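Local coordinates for protein Sso-CP2 metallo-carboxypetidase (Sulfolobus solfataricus, PDB 4MMO) that probably removes residues from the carboxyl end of peptides as a zinc-dependent metallo-carboxypeptidase of the M20 family, at residues T281-F287 with F305-R311; S353-M359 with D394-I399; S81-R85 with A410-N414. All blocks are in the same frame, centred on the assembly; numbering follows the deposited sequence.

Overall arrangement
Near the N terminus the chain passes 81-85, which meets 410-414 only much later to close contact 3; the intervening 324 residues contain both other contacts. Contact 1 comes first, a short hairpin closure in which strand 283-290 pairs with strand 299-312 in the dimerisation region. Only after it is complete does contact 2 open, setting helix 354-367 against strand 395-396, an outermost strand, within this chain, of the six-stranded mixed sheet. Contact 3 then joins two loops near the zinc site. The centres lie 27 to 33 Å apart and no two contacts touch; they lie in separate parts: the dimerisation-region sheet, the sheet edge and loops near the zinc site.

Contact 1. Residues T281-F287 with F305-R311; sequences TCNVDGF and FAKLDFR. With SO4 (sulfate ion), chain D.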
ATOM      1  N   THR A 281      11.634  -6.683  16.976  1.00 35.79           N
ATOM      2  CA  THR A 281      10.901  -6.908  15.731  1.00 31.26           C
ATOM      3  C   THR A 281      11.448  -6.120  14.553  1.00 33.00           C
ATOM      4  O   THR A 281      12.168  -5.138  14.721  1.00 40.30           O
ATOM      5  CB  THR A 281       9.419  -6.515  15.871  1.00 36.41           C
ATOM      6  OG1 THR A 281       9.309  -5.093  16.029  1.00 37.69           O
ATOM      7  CG2 THR A 281       8.787  -7.218  17.064  1.00 38.11           C
ATOM      8  N   CYS A 282      11.098  -6.587  13.358  1.00 32.56           N
ATOM      9  CA  CYS A 282      11.199  -5.804  12.135  1.00 31.21           C
ATOM     10  C   CYS A 282       9.862  -5.931  11.424  1.00 32.77           C
ATOM     11  O   CYS A 282       9.618  -6.904  10.715  1.00 34.27           O
ATOM     12  CB  CYS A 282      12.318  -6.315  11.230  1.00 43.70           C
ATOM     13  SG  CYS A 282      12.306  -5.564   9.575  1.00 45.37           S
ATOM     14  N   ASN A 283       8.996  -4.946  11.632  1.00 34.76           N
ATOM     15  CA  ASN A 283       7.627  -5.001  11.142  1.00 31.98           C
ATOM     16  C   ASN A 283       7.386  -4.048   9.972  1.00 36.99           C
ATOM     17  O   ASN A 283       7.927  -2.940   9.940  1.00 33.48           O
ATOM     18  CB  ASN A 283       6.673  -4.675  12.287  1.00 32.45           C
ATOM     19  CG  ASN A 283       5.223  -4.697  11.862  1.00 40.88           C
ATOM     20  OD1 ASN A 283       4.662  -5.759  11.592  1.00 43.18           O
ATOM     21  ND2 ASN A 283       4.605  -3.525  11.811  1.00 39.90           N
ATOM     22  N   VAL A 284       6.578  -4.491   9.013  1.00 30.28           N
ATOM     23  CA  VAL A 284       6.185  -3.647   7.889  1.00 28.05           C
ATOM     24  C   VAL A 284       4.841  -3.001   8.201  1.00 32.81           C
ATOM     25  O   VAL A 284       3.829  -3.689   8.333  1.00 41.31           O
ATOM     26  CB  VAL A 284       6.091  -4.453   6.572  1.00 40.93           C
ATOM     27  CG1 VAL A 284       5.629  -3.562   5.421  1.00 33.92           C
ATOM     28  CG2 VAL A 284       7.432  -5.093   6.240  1.00 28.40           C
ATOM     29  N   ASP A 285       4.837  -1.677   8.323  1.00 39.80           N
ATOM     30  CA  ASP A 285       3.616  -0.939   8.625  1.00 46.09           C
ATOM     31  C   ASP A 285       2.870  -0.609   7.350  1.00 34.46           C
ATOM     32  O   ASP A 285       1.653  -0.416   7.359  1.00 45.07           O
ATOM     33  CB  ASP A 285       3.938   0.365   9.355  1.00 33.42           C
ATOM     34  CG  ASP A 285       4.686   0.141  10.638  1.00 33.78           C
ATOM     35  OD1 ASP A 285       4.038  -0.179  11.658  1.00 49.70           O
ATOM     36  OD2 ASP A 285       5.923   0.280  10.626  1.00 52.84           O
ATOM     37  N   GLY A 286       3.606  -0.525   6.250  1.00 43.84           N
ATOM     38  CA  GLY A 286       3.012  -0.119   4.997  1.00 29.38           C
ATOM     39  C   GLY A 286       3.873  -0.419   3.793  1.00 31.83           C
ATOM     40  O   GLY A 286       5.100  -0.414   3.860  1.00 46.66           O
ATOM     41  N   PHE A 287       3.202  -0.698   2.685  1.00 28.27           N
ATOM     42  CA  PHE A 287       3.853  -0.850   1.399  1.00 35.38           C
ATOM     43  C   PHE A 287       2.876  -0.379   0.332  1.00 41.30           C
ATOM     44  O   PHE A 287       1.770  -0.910   0.211  1.00 53.35           O
ATOM     45  CB  PHE A 287       4.254  -2.308   1.169  1.00 30.52           C
ATOM     46  CG  PHE A 287       5.030  -2.536  -0.102  1.00 45.40           C
ATOM     47  CD1 PHE A 287       6.411  -2.641  -0.082  1.00 61.44           C
ATOM     48  CD2 PHE A 287       4.377  -2.652  -1.313  1.00 73.91           C
ATOM     49  CE1 PHE A 287       7.120  -2.853  -1.251  1.00 55.15           C
ATOM     50  CE2 PHE A 287       5.083  -2.865  -2.477  1.00 75.51           C
ATOM     51  CZ  PHE A 287       6.454  -2.964  -2.445  1.00 45.23           C
ATOM     52  N   PHE A 305       7.280   2.713  -2.134  1.00 38.05           N
ATOM     53  CA  PHE A 305       7.807   2.963  -0.797  1.00 58.44           C
ATOM     54  C   PHE A 305       7.211   2.041   0.259  1.00 57.92           C
ATOM     55  O   PHE A 305       6.102   1.521   0.105  1.00 44.03           O
ATOM     56  CB  PHE A 305       7.628   4.433  -0.395  1.00 69.29           C
ATOM     57  CG  PHE A 305       6.199   4.885  -0.341  1.00 56.94           C
ATOM     58  CD1 PHE A 305       5.557   5.331  -1.484  1.00 78.31           C
ATOM     59  CD2 PHE A 305       5.504   4.884   0.855  1.00 66.25           C
ATOM     60  CE1 PHE A 305       4.241   5.755  -1.436  1.00 90.89           C
ATOM     61  CE2 PHE A 305       4.189   5.306   0.911  1.00 78.51           C
ATOM     62  CZ  PHE A 305       3.557   5.744  -0.237  1.00 89.10           C
ATOM     63  N   ALA A 306       7.978   1.840   1.325  1.00 40.91           N
ATOM     64  CA  ALA A 306       7.572   0.997   2.435  1.00 34.84           C
ATOM     65  C   ALA A 306       7.953   1.669   3.750  1.00 39.71           C
ATOM     66  O   ALA A 306       8.917   2.432   3.804  1.00 40.25           O
ATOM     67  CB  ALA A 306       8.239  -0.363   2.325  1.00 30.57           C
ATOM     68  N   LYS A 307       7.184   1.385   4.799  1.00 33.49           N
ATOM     69  CA  LYS A 307       7.438   1.924   6.125  1.00 35.80           C
ATOM     70  C   LYS A 307       7.658   0.789   7.118  1.00 35.99           C
ATOM     71  O   LYS A 307       6.832  -0.119   7.230  1.00 39.97           O
ATOM     72  CB  LYS A 307       6.273   2.803   6.578  1.00 40.20           C
ATOM     73  CG  LYS A 307       6.213   4.146   5.878  1.00 48.15           C
ATOM     74  CD  LYS A 307       5.036   4.979   6.366  1.00 51.05           C
ATOM     75  CE  LYS A 307       4.812   6.193   5.475  1.00 65.92           C
ATOM     76  NZ  LYS A 307       4.955   7.475   6.220  1.00 51.63           N
ATOM     77  N   LEU A 308       8.778   0.854   7.831  1.00 36.51           N
ATOM     78  CA  LEU A 308       9.170  -0.186   8.773  1.00 34.97           C
ATOM     79  C   LEU A 308       9.311   0.395  10.169  1.00 41.95           C
ATOM     80  O   LEU A 308       9.793   1.518  10.337  1.00 43.04           O
ATOM     81  CB  LEU A 308      10.511  -0.800   8.365  1.00 40.48           C
ATOM     82  CG  LEU A 308      10.665  -1.249   6.911  1.00 43.62           C
ATOM     83  CD1 LEU A 308      12.123  -1.562   6.616  1.00 50.86           C
ATOM     84  CD2 LEU A 308       9.792  -2.457   6.628  1.00 42.79           C
ATOM     85  N   ASP A 309       8.882  -0.371  11.165  1.00 32.57           N
ATOM     86  CA  ASP A 309       9.170  -0.046  12.552  1.00 41.92           C
ATOM     87  C   ASP A 309       9.887  -1.231  13.188  1.00 38.07           C
ATOM     88  O   ASP A 309       9.482  -2.382  13.012  1.00 39.15           O
ATOM     89  CB  ASP A 309       7.889   0.316  13.314  1.00 39.36           C
ATOM     90  CG  ASP A 309       7.015  -0.890  13.609  1.00 40.92           C
ATOM     91  OD1 ASP A 309       6.380  -1.411  12.671  1.00 47.14           O
ATOM     92  OD2 ASP A 309       6.953  -1.309  14.786  1.00 44.25           O
ATOM     93  N   PHE A 310      10.979  -0.938  13.891  1.00 37.47           N
ATOM     94  CA  PHE A 310      11.731  -1.943  14.628  1.00 30.44           C
ATOM     95  C   PHE A 310      11.503  -1.720  16.116  1.00 40.01           C
ATOM     96  O   PHE A 310      11.822  -0.651  16.628  1.00 39.06           O
ATOM     97  CB  PHE A 310      13.236  -1.814  14.364  1.00 38.86           C
ATOM     98  CG  PHE A 310      13.652  -2.097  12.942  1.00 36.27           C
ATOM     99  CD1 PHE A 310      13.570  -1.115  11.969  1.00 38.85           C
ATOM    100  CD2 PHE A 310      14.166  -3.335  12.592  1.00 40.61           C
ATOM    101  CE1 PHE A 310      13.973  -1.372  10.668  1.00 32.62           C
ATOM    102  CE2 PHE A 310      14.569  -3.594  11.297  1.00 42.51           C
ATOM    103  CZ  PHE A 310      14.473  -2.610  10.334  1.00 40.02           C
ATOM    104  N   ARG A 311      10.952  -2.713  16.808  1.00 38.74           N
ATOM    105  CA  ARG A 311      10.848  -2.649  18.264  1.00 29.66           C
ATOM    106  C   ARG A 311      12.106  -3.268  18.845  1.00 27.91           C
ATOM    107  O   ARG A 311      12.509  -4.358  18.441  1.00 29.91           O
ATOM    108  CB  ARG A 311       9.619  -3.399  18.765  1.00 34.44           C
ATOM    109  CG  ARG A 311       8.314  -2.903  18.189  1.00 36.71           C
ATOM    110  CD  ARG A 311       7.911  -1.564  18.768  1.00 40.11           C
ATOM    111  NE  ARG A 311       6.696  -1.070  18.126  1.00 44.88           N
ATOM    112  CZ  ARG A 311       5.894  -0.145  18.637  1.00 49.21           C
ATOM    113  NH1 ARG A 311       6.161   0.403  19.815  1.00 44.41           N
ATOM    114  NH2 ARG A 311       4.813   0.229  17.968  1.00 53.49           N
TER
HETATM  115  S   SO4 D 502       3.504   2.901  21.307  1.00104.96           S
HETATM  116  O1  SO4 D 502       3.023   3.058  19.940  1.00111.39           O
HETATM  117  O2  SO4 D 502       3.630   4.219  21.952  1.00113.39           O
HETATM  118  O3  SO4 D 502       2.558   1.978  21.949  1.00 74.18           O
HETATM  119  O4  SO4 D 502       4.822   2.278  21.316  1.00 99.02           O
HETATM  120  O   HOH W   1       6.757  -3.909  15.492  1.00 43.26           O
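A classic beta bulge brings two acidic side chains together, OD2 of Asp-285 2.7 Å from OD1 of Asp-309, so close that one of the acids probably carries a proton. Asp-285 and Gly-286 both face Lys-307. The near-helical backbone of Asp-285 (phi/psi -87/-26) turns its CB toward the opposite strand, and the register slips by one residue. The carbonyl O of Lys-307 accepts from Asp-285 N at 2.8 Å and, weakly, from Gly-286 N at 3.4 Å, while Lys-307 N donates to Gly-286 O at 2.9 Å. Glycine adds no side chain beside that of Lys-307.

Before the bulge the antiparallel pairing is regular. Asn-283 and Asp-309 form a hydrogen-bonded pair, with both N-to-O bonds at 3.0 Å, and their side chains meet on the same face, where Asn-283 ND2 donates to Asp-309 OD1 at 2.9 Å. Ahead of the strand, Thr-281 OG1 accepts from Arg-311 N at 3.0 Å. A water links OG1 of Thr-281 (2.9 Å) to OD2 of Asp-309 (2.7 Å), and Arg-311 NH1 holds a sulfate, probably from the crystallisation liquor, through O4 at 2.7 Å.

The other face is apolar. Val-284 CG2 meets Leu-308 CD2 at 3.6 Å, Phe-287 CD1 meets Ala-306 CB at 3.8 Å, and the Cys-282 sulfur sits obliquely 4.2 Å from the Phe-310 ring centroid.

The second subunit meets the polar face: its Ile-299 bonds to Asp-285 and Asn-283, and its Gly-295 to Lys-307. Gly-286 and Phe-287 carry the sheet into that subunit, while helix 207-218 packs against Phe-287 and Leu-308, and strand 178-190 pairs along 305-311.

Contact 2. Residues S353-M359 with D394-I399; sequences STVVKAM and DAVSAI
The first turns of helix 354-367 lie against segment 394-399, which runs in the same sense, extended through Ala-398, then turning at Ile-399 with positive phi (82°). CA atoms pair as Ser-353 with Asp-394 (6.0 Å), Val-356 with Val-396 (6.2 Å) and Met-359 with Ala-398 (7.0 Å).

Capping comes from Ser-353 at the N-cap, whose p rotamer lets OG accept from Val-356 N at 3.2 Å.

Apolar packing fills the middle. Val-396 (chi1 p) points at the helix; its CG1 lies 3.9 Å from Val-355 CG2 and 4.0 Å from Met-359 CE, and its CB 3.9 Å from Val-356 CG2. Flexible Met-359 (t, p, p) reaches on to Ile-399, SD to CG1 3.6 Å.

Water bridges serve the helix start. One joins Ser-353 OG (3.0 Å) to Ala-395 O (3.2 Å); another joins Val-355 N (3.1 Å) to Asp-394 OD2 (2.8 Å, weak).

This is helix-on-sheet packing of an alpha/beta domain: strand 159-161 adjoins 395-396. The chemistry implies cohesion by buried apolar side chains, with solvent mediating the polar end.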
ATOM      1  N   SER A 353      13.662  -0.798  43.450  1.00 43.39           N
ATOM      2  CA  SER A 353      13.771   0.617  43.763  1.00 31.50           C
ATOM      3  C   SER A 353      12.622   0.987  44.685  1.00 23.64           C
ATOM      4  O   SER A 353      11.573   0.339  44.674  1.00 29.79           O
ATOM      5  CB  SER A 353      13.727   1.467  42.490  1.00 45.58           C
ATOM      6  OG  SER A 353      12.407   1.561  41.989  1.00 41.28           O
ATOM      7  N   THR A 354      12.815   2.028  45.483  1.00 23.59           N
ATOM      8  CA  THR A 354      11.771   2.471  46.395  1.00 36.46           C
ATOM      9  C   THR A 354      10.550   3.013  45.646  1.00 41.07           C
ATOM     10  O   THR A 354       9.413   2.834  46.094  1.00 33.90           O
ATOM     11  CB  THR A 354      12.294   3.541  47.362  1.00 45.04           C
ATOM     12  OG1 THR A 354      12.948   4.573  46.618  1.00 51.78           O
ATOM     13  CG2 THR A 354      13.284   2.930  48.345  1.00 48.81           C
ATOM     14  N   VAL A 355      10.772   3.675  44.512  1.00 39.69           N
ATOM     15  CA  VAL A 355       9.647   4.232  43.767  1.00 30.65           C
ATOM     16  C   VAL A 355       8.759   3.088  43.292  1.00 30.85           C
ATOM     17  O   VAL A 355       7.534   3.176  43.369  1.00 30.56           O
ATOM     18  CB  VAL A 355      10.082   5.162  42.587  1.00 30.86           C
ATOM     19  CG1 VAL A 355      10.808   4.390  41.487  1.00 23.85           C
ATOM     20  CG2 VAL A 355       8.869   5.887  42.014  1.00 31.19           C
ATOM     21  N   VAL A 356       9.372   1.992  42.850  1.00 33.19           N
ATOM     22  CA  VAL A 356       8.593   0.831  42.425  1.00 34.71           C
ATOM     23  C   VAL A 356       7.869   0.229  43.622  1.00 45.44           C
ATOM     24  O   VAL A 356       6.679  -0.080  43.547  1.00 34.72           O
ATOM     25  CB  VAL A 356       9.471  -0.238  41.740  1.00 34.58           C
ATOM     26  CG1 VAL A 356       8.689  -1.528  41.519  1.00 35.75           C
ATOM     27  CG2 VAL A 356       9.990   0.282  40.408  1.00 37.02           C
ATOM     28  N   LYS A 357       8.593   0.072  44.725  1.00 45.50           N
ATOM     29  CA  LYS A 357       8.024  -0.496  45.940  1.00 39.33           C
ATOM     30  C   LYS A 357       6.829   0.321  46.401  1.00 35.09           C
ATOM     31  O   LYS A 357       5.758  -0.227  46.643  1.00 33.13           O
ATOM     32  CB  LYS A 357       9.080  -0.558  47.048  1.00 43.72           C
ATOM     33  CG  LYS A 357      10.028  -1.741  46.929  1.00 44.94           C
ATOM     34  CD  LYS A 357      11.239  -1.583  47.838  1.00 63.47           C
ATOM     35  CE  LYS A 357      11.893  -2.923  48.141  1.00 68.82           C
ATOM     36  NZ  LYS A 357      13.126  -2.768  48.960  1.00 82.52           N
ATOM     37  N   ALA A 358       7.017   1.634  46.510  1.00 31.89           N
ATOM     38  CA  ALA A 358       5.935   2.536  46.902  1.00 35.93           C
ATOM     39  C   ALA A 358       4.733   2.390  45.972  1.00 36.92           C
ATOM     40  O   ALA A 358       3.584   2.508  46.393  1.00 39.69           O
ATOM     41  CB  ALA A 358       6.426   3.973  46.902  1.00 32.30           C
ATOM     42  N   MET A 359       5.007   2.117  44.703  1.00 36.81           N
ATOM     43  CA  MET A 359       3.955   1.990  43.705  1.00 45.87           C
ATOM     44  C   MET A 359       3.189   0.668  43.864  1.00 42.12           C
ATOM     45  O   MET A 359       1.960   0.641  43.817  1.00 31.18           O
ATOM     46  CB  MET A 359       4.575   2.092  42.310  1.00 36.52           C
ATOM     47  CG  MET A 359       3.613   2.467  41.218  1.00 58.49           C
ATOM     48  SD  MET A 359       2.900   4.125  41.357  1.00 41.92           S
ATOM     49  CE  MET A 359       4.281   5.155  40.876  1.00 61.48           C
ATOM     50  N   ASP A 394      15.916   5.077  38.765  1.00 30.76           N
ATOM     51  CA  ASP A 394      14.691   4.662  39.437  1.00 34.37           C
ATOM     52  C   ASP A 394      13.490   5.201  38.678  1.00 44.67           C
ATOM     53  O   ASP A 394      13.007   6.301  38.955  1.00 41.87           O
ATOM     54  CB  ASP A 394      14.679   5.145  40.891  1.00 41.63           C
ATOM     55  CG  ASP A 394      15.808   4.541  41.719  1.00 51.38           C
ATOM     56  OD1 ASP A 394      16.323   3.474  41.330  1.00 46.26           O
ATOM     57  OD2 ASP A 394      16.180   5.129  42.755  1.00 52.29           O
ATOM     58  N   ALA A 395      13.027   4.416  37.710  1.00 34.62           N
ATOM     59  CA  ALA A 395      11.905   4.801  36.867  1.00 46.55           C
ATOM     60  C   ALA A 395      10.862   3.693  36.825  1.00 43.46           C
ATOM     61  O   ALA A 395      11.195   2.513  36.858  1.00 43.22           O
ATOM     62  CB  ALA A 395      12.389   5.124  35.461  1.00 40.75           C
ATOM     63  N   VAL A 396       9.598   4.092  36.750  1.00 44.08           N
ATOM     64  CA  VAL A 396       8.487   3.153  36.666  1.00 31.82           C
ATOM     65  C   VAL A 396       7.335   3.796  35.893  1.00 35.21           C
ATOM     66  O   VAL A 396       7.232   5.021  35.825  1.00 35.45           O
ATOM     67  CB  VAL A 396       7.994   2.750  38.077  1.00 28.88           C
ATOM     68  CG1 VAL A 396       7.507   3.969  38.844  1.00 36.66           C
ATOM     69  CG2 VAL A 396       6.902   1.685  38.000  1.00 29.42           C
ATOM     70  N   SER A 397       6.483   2.963  35.305  1.00 39.54           N
ATOM     71  CA  SER A 397       5.249   3.437  34.700  1.00 46.99           C
ATOM     72  C   SER A 397       4.071   2.771  35.390  1.00 52.15           C
ATOM     73  O   SER A 397       3.818   1.578  35.209  1.00 47.15           O
ATOM     74  CB  SER A 397       5.221   3.142  33.204  1.00 40.03           C
ATOM     75  OG  SER A 397       4.105   3.773  32.598  1.00 51.21           O
ATOM     76  N   ALA A 398       3.356   3.555  36.188  1.00 49.75           N
ATOM     77  CA  ALA A 398       2.237   3.046  36.960  1.00 57.39           C
ATOM     78  C   ALA A 398       1.317   4.189  37.347  1.00 44.14           C
ATOM     79  O   ALA A 398       1.720   5.349  37.297  1.00 41.38           O
ATOM     80  CB  ALA A 398       2.743   2.366  38.192  1.00 42.71           C
ATOM     81  N   ILE A 399       0.119   3.823  37.802  1.00 42.29           N
ATOM     82  CA  ILE A 399      -1.020   4.723  38.005  1.00 43.04           C
ATOM     83  C   ILE A 399      -1.718   4.923  36.670  1.00 45.15           C
ATOM     84  O   ILE A 399      -1.086   5.290  35.681  1.00 55.37           O
ATOM     85  CB  ILE A 399      -0.651   6.094  38.617  1.00 46.34           C
ATOM     86  CG1 ILE A 399       0.149   5.908  39.912  1.00 47.53           C
ATOM     87  CG2 ILE A 399      -1.917   6.899  38.888  1.00 30.07           C
ATOM     88  CD1 ILE A 399       0.759   7.185  40.452  1.00 44.56           C
TER
HETATM   89  O   HOH W   2      12.995   1.089  39.095  1.00 47.64           O
HETATM   90  O   HOH W   3      15.477   3.177  45.384  1.00 48.71           O
HETATM   91  O   HOH W   4      13.608   4.906  43.937  1.00 36.25           O

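Contact 3. Residues S81-R85 with A410-N414; sequences SEWKR and APNEN
Trp-83 lays one face of its indole against the backbone and ring of Pro-411 and the start of Asn-412. With chi1 m and chi2 80°, its five-membered ring has Pro-411 CB 3.9 Å from the centroid and 13° off the normal, a CH-pi contact over the face. Trp-83 CE2 lies 3.6 Å from Pro-411 CA, and CZ3 3.3 Å from Asn-412 N. A broad flat indole suits this place because it can cover a bare stretch of main chain as well as a rigid proline.

Residues 81-82 end a 3-10 segment, and the chain continues irregularly; 410-414 has no helix. The CA atoms of Trp-83 and Pro-411 are 5.5 Å apart. Asn-412 takes a left-handed backbone conformation (phi/psi 62/44), one that asparagine tolerates well, and its chi1 m carboxamide reads the main chain around Trp-83: OD1 accepts from Lys-84 N at 2.8 Å and ND2 gives a weak bond to Glu-82 O at 3.4 Å. A water donates to Asn-412 OD1 at 2.5 Å and accepts from Arg-85 N (3.2 Å) and NH1 (3.0 Å). Asn-412 O in turn accepts from Asn-414 ND2 at 3.2 Å. Aliphatic Pro-411 CG also lies 3.8 Å from Glu-82 OE1.

The contact joins two loops far apart in sequence, with the side chain of Glu-413 about 9 Å from the zinc. Glu-413 forms a salt bridge with Arg-100 and accepts from the backbone of Ser-103 and of the zinc ligand Asp-104 at the start of helix 102-121, while Arg-85 pairs with Glu-93 of strand 91-93 and Asn-414 packs on strand 96-98.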
ATOM      1  N   SER A  81     -16.885   8.756  11.772  1.00 55.40           N
ATOM      2  CA  SER A  81     -18.134   8.019  11.599  1.00 70.72           C
ATOM      3  C   SER A  81     -18.277   6.859  12.586  1.00 56.76           C
ATOM      4  O   SER A  81     -19.386   6.523  12.996  1.00 60.22           O
ATOM      5  CB  SER A  81     -18.244   7.494  10.166  1.00 78.07           C
ATOM      6  OG  SER A  81     -17.168   6.626   9.852  1.00 84.47           O
ATOM      7  N   GLU A  82     -17.157   6.254  12.966  1.00 63.43           N
ATOM      8  CA  GLU A  82     -17.178   5.102  13.864  1.00 67.07           C
ATOM      9  C   GLU A  82     -17.442   5.495  15.318  1.00 58.02           C
ATOM     10  O   GLU A  82     -17.748   4.639  16.150  1.00 57.01           O
ATOM     11  CB  GLU A  82     -15.863   4.324  13.754  1.00 69.79           C
ATOM     12  CG  GLU A  82     -15.771   3.460  12.502  1.00 83.20           C
ATOM     13  CD  GLU A  82     -14.391   2.864  12.293  1.00102.79           C
ATOM     14  OE1 GLU A  82     -13.513   3.065  13.158  1.00 95.55           O
ATOM     15  OE2 GLU A  82     -14.184   2.195  11.258  1.00110.00           O
ATOM     16  N   TRP A  83     -17.326   6.786  15.620  1.00 50.17           N
ATOM     17  CA  TRP A  83     -17.580   7.291  16.968  1.00 67.61           C
ATOM     18  C   TRP A  83     -19.075   7.460  17.230  1.00 80.22           C
ATOM     19  O   TRP A  83     -19.781   8.105  16.453  1.00 81.83           O
ATOM     20  CB  TRP A  83     -16.879   8.637  17.172  1.00 60.19           C
ATOM     21  CG  TRP A  83     -15.397   8.539  17.362  1.00 49.61           C
ATOM     22  CD1 TRP A  83     -14.451   8.380  16.389  1.00 48.02           C
ATOM     23  CD2 TRP A  83     -14.683   8.605  18.603  1.00 43.86           C
ATOM     24  NE1 TRP A  83     -13.198   8.341  16.949  1.00 45.11           N
ATOM     25  CE2 TRP A  83     -13.314   8.478  18.307  1.00 39.82           C
ATOM     26  CE3 TRP A  83     -15.077   8.761  19.937  1.00 42.53           C
ATOM     27  CZ2 TRP A  83     -12.330   8.497  19.297  1.00 39.02           C
ATOM     28  CZ3 TRP A  83     -14.095   8.778  20.917  1.00 43.97           C
ATOM     29  CH2 TRP A  83     -12.741   8.649  20.592  1.00 40.63           C
ATOM     30  N   LYS A  84     -19.556   6.889  18.333  1.00 65.68           N
ATOM     31  CA  LYS A  84     -20.966   7.003  18.697  1.00 70.48           C
ATOM     32  C   LYS A  84     -21.274   8.378  19.265  1.00 66.38           C
ATOM     33  O   LYS A  84     -22.361   8.919  19.061  1.00 64.29           O
ATOM     34  CB  LYS A  84     -21.344   5.932  19.719  1.00 56.78           C
ATOM     35  CG  LYS A  84     -21.270   4.525  19.173  1.00 71.94           C
ATOM     36  CD  LYS A  84     -21.759   3.511  20.187  1.00 91.87           C
ATOM     37  CE  LYS A  84     -21.793   2.114  19.593  1.00100.39           C
ATOM     38  NZ  LYS A  84     -20.457   1.692  19.086  1.00 98.53           N
ATOM     39  N   ARG A  85     -20.306   8.929  19.988  1.00 46.02           N
ATOM     40  CA  ARG A  85     -20.401  10.275  20.531  1.00 50.70           C
ATOM     41  C   ARG A  85     -19.204  11.041  19.992  1.00 48.31           C
ATOM     42  O   ARG A  85     -18.183  10.436  19.683  1.00 57.72           O
ATOM     43  CB  ARG A  85     -20.376  10.236  22.060  1.00 74.09           C
ATOM     44  CG  ARG A  85     -21.336   9.224  22.677  1.00 74.91           C
ATOM     45  CD  ARG A  85     -20.906   8.838  24.082  1.00 76.20           C
ATOM     46  NE  ARG A  85     -21.760   7.795  24.646  1.00 66.73           N
ATOM     47  CZ  ARG A  85     -21.581   6.490  24.461  1.00 63.35           C
ATOM     48  NH1 ARG A  85     -20.570   6.040  23.726  1.00 52.78           N
ATOM     49  NH2 ARG A  85     -22.419   5.627  25.015  1.00 61.72           N
ATOM     50  N   ALA A 410      -8.271   3.920  19.625  1.00 63.44           N
ATOM     51  CA  ALA A 410      -9.421   3.317  18.967  1.00 61.88           C
ATOM     52  C   ALA A 410     -10.643   4.204  19.195  1.00 66.39           C
ATOM     53  O   ALA A 410     -10.626   5.074  20.067  1.00 53.75           O
ATOM     54  CB  ALA A 410      -9.659   1.923  19.516  1.00 68.24           C
ATOM     55  N   PRO A 411     -11.711   4.001  18.409  1.00 65.96           N
ATOM     56  CA  PRO A 411     -12.871   4.877  18.597  1.00 62.75           C
ATOM     57  C   PRO A 411     -13.638   4.575  19.881  1.00 48.75           C
ATOM     58  O   PRO A 411     -13.576   3.460  20.396  1.00 53.00           O
ATOM     59  CB  PRO A 411     -13.736   4.580  17.369  1.00 51.94           C
ATOM     60  CG  PRO A 411     -13.366   3.204  16.971  1.00 49.66           C
ATOM     61  CD  PRO A 411     -11.905   3.061  17.291  1.00 69.30           C
ATOM     62  N   ASN A 412     -14.355   5.577  20.376  1.00 43.68           N
ATOM     63  CA  ASN A 412     -15.134   5.465  21.604  1.00 52.34           C
ATOM     64  C   ASN A 412     -14.249   5.164  22.804  1.00 56.26           C
ATOM     65  O   ASN A 412     -14.571   4.312  23.629  1.00 47.71           O
ATOM     66  CB  ASN A 412     -16.227   4.404  21.459  1.00 52.36           C
ATOM     67  CG  ASN A 412     -17.139   4.672  20.275  1.00 61.17           C
ATOM     68  OD1 ASN A 412     -17.668   5.774  20.118  1.00 44.74           O
ATOM     69  ND2 ASN A 412     -17.313   3.667  19.423  1.00 49.12           N
ATOM     70  N   GLU A 413     -13.127   5.871  22.893  1.00 45.83           N
ATOM     71  CA  GLU A 413     -12.271   5.775  24.063  1.00 48.96           C
ATOM     72  C   GLU A 413     -13.019   6.289  25.285  1.00 49.57           C
ATOM     73  O   GLU A 413     -13.730   7.292  25.207  1.00 37.97           O
ATOM     74  CB  GLU A 413     -10.988   6.582  23.866  1.00 44.00           C
ATOM     75  CG  GLU A 413     -10.092   6.616  25.098  1.00 41.02           C
ATOM     76  CD  GLU A 413      -8.839   7.436  24.880  1.00 46.11           C
ATOM     77  OE1 GLU A 413      -8.545   7.771  23.712  1.00 47.24           O
ATOM     78  OE2 GLU A 413      -8.156   7.762  25.876  1.00 43.46           O
ATOM     79  N   ASN A 414     -12.847   5.608  26.415  1.00 47.59           N
ATOM     80  CA  ASN A 414     -13.534   5.993  27.642  1.00 39.80           C
ATOM     81  C   ASN A 414     -12.850   5.477  28.903  1.00 42.88           C
ATOM     82  O   ASN A 414     -12.066   4.532  28.846  1.00 48.80           O
ATOM     83  CB  ASN A 414     -14.966   5.468  27.614  1.00 57.88           C
ATOM     84  CG  ASN A 414     -15.029   3.962  27.766  1.00 52.17           C
ATOM     85  OD1 ASN A 414     -15.096   3.445  28.878  1.00 48.85           O
ATOM     86  ND2 ASN A 414     -14.994   3.249  26.648  1.00 42.99           N
TER
HETATM   87  O   HOH W   5     -18.434   7.274  21.983  1.00 54.08           O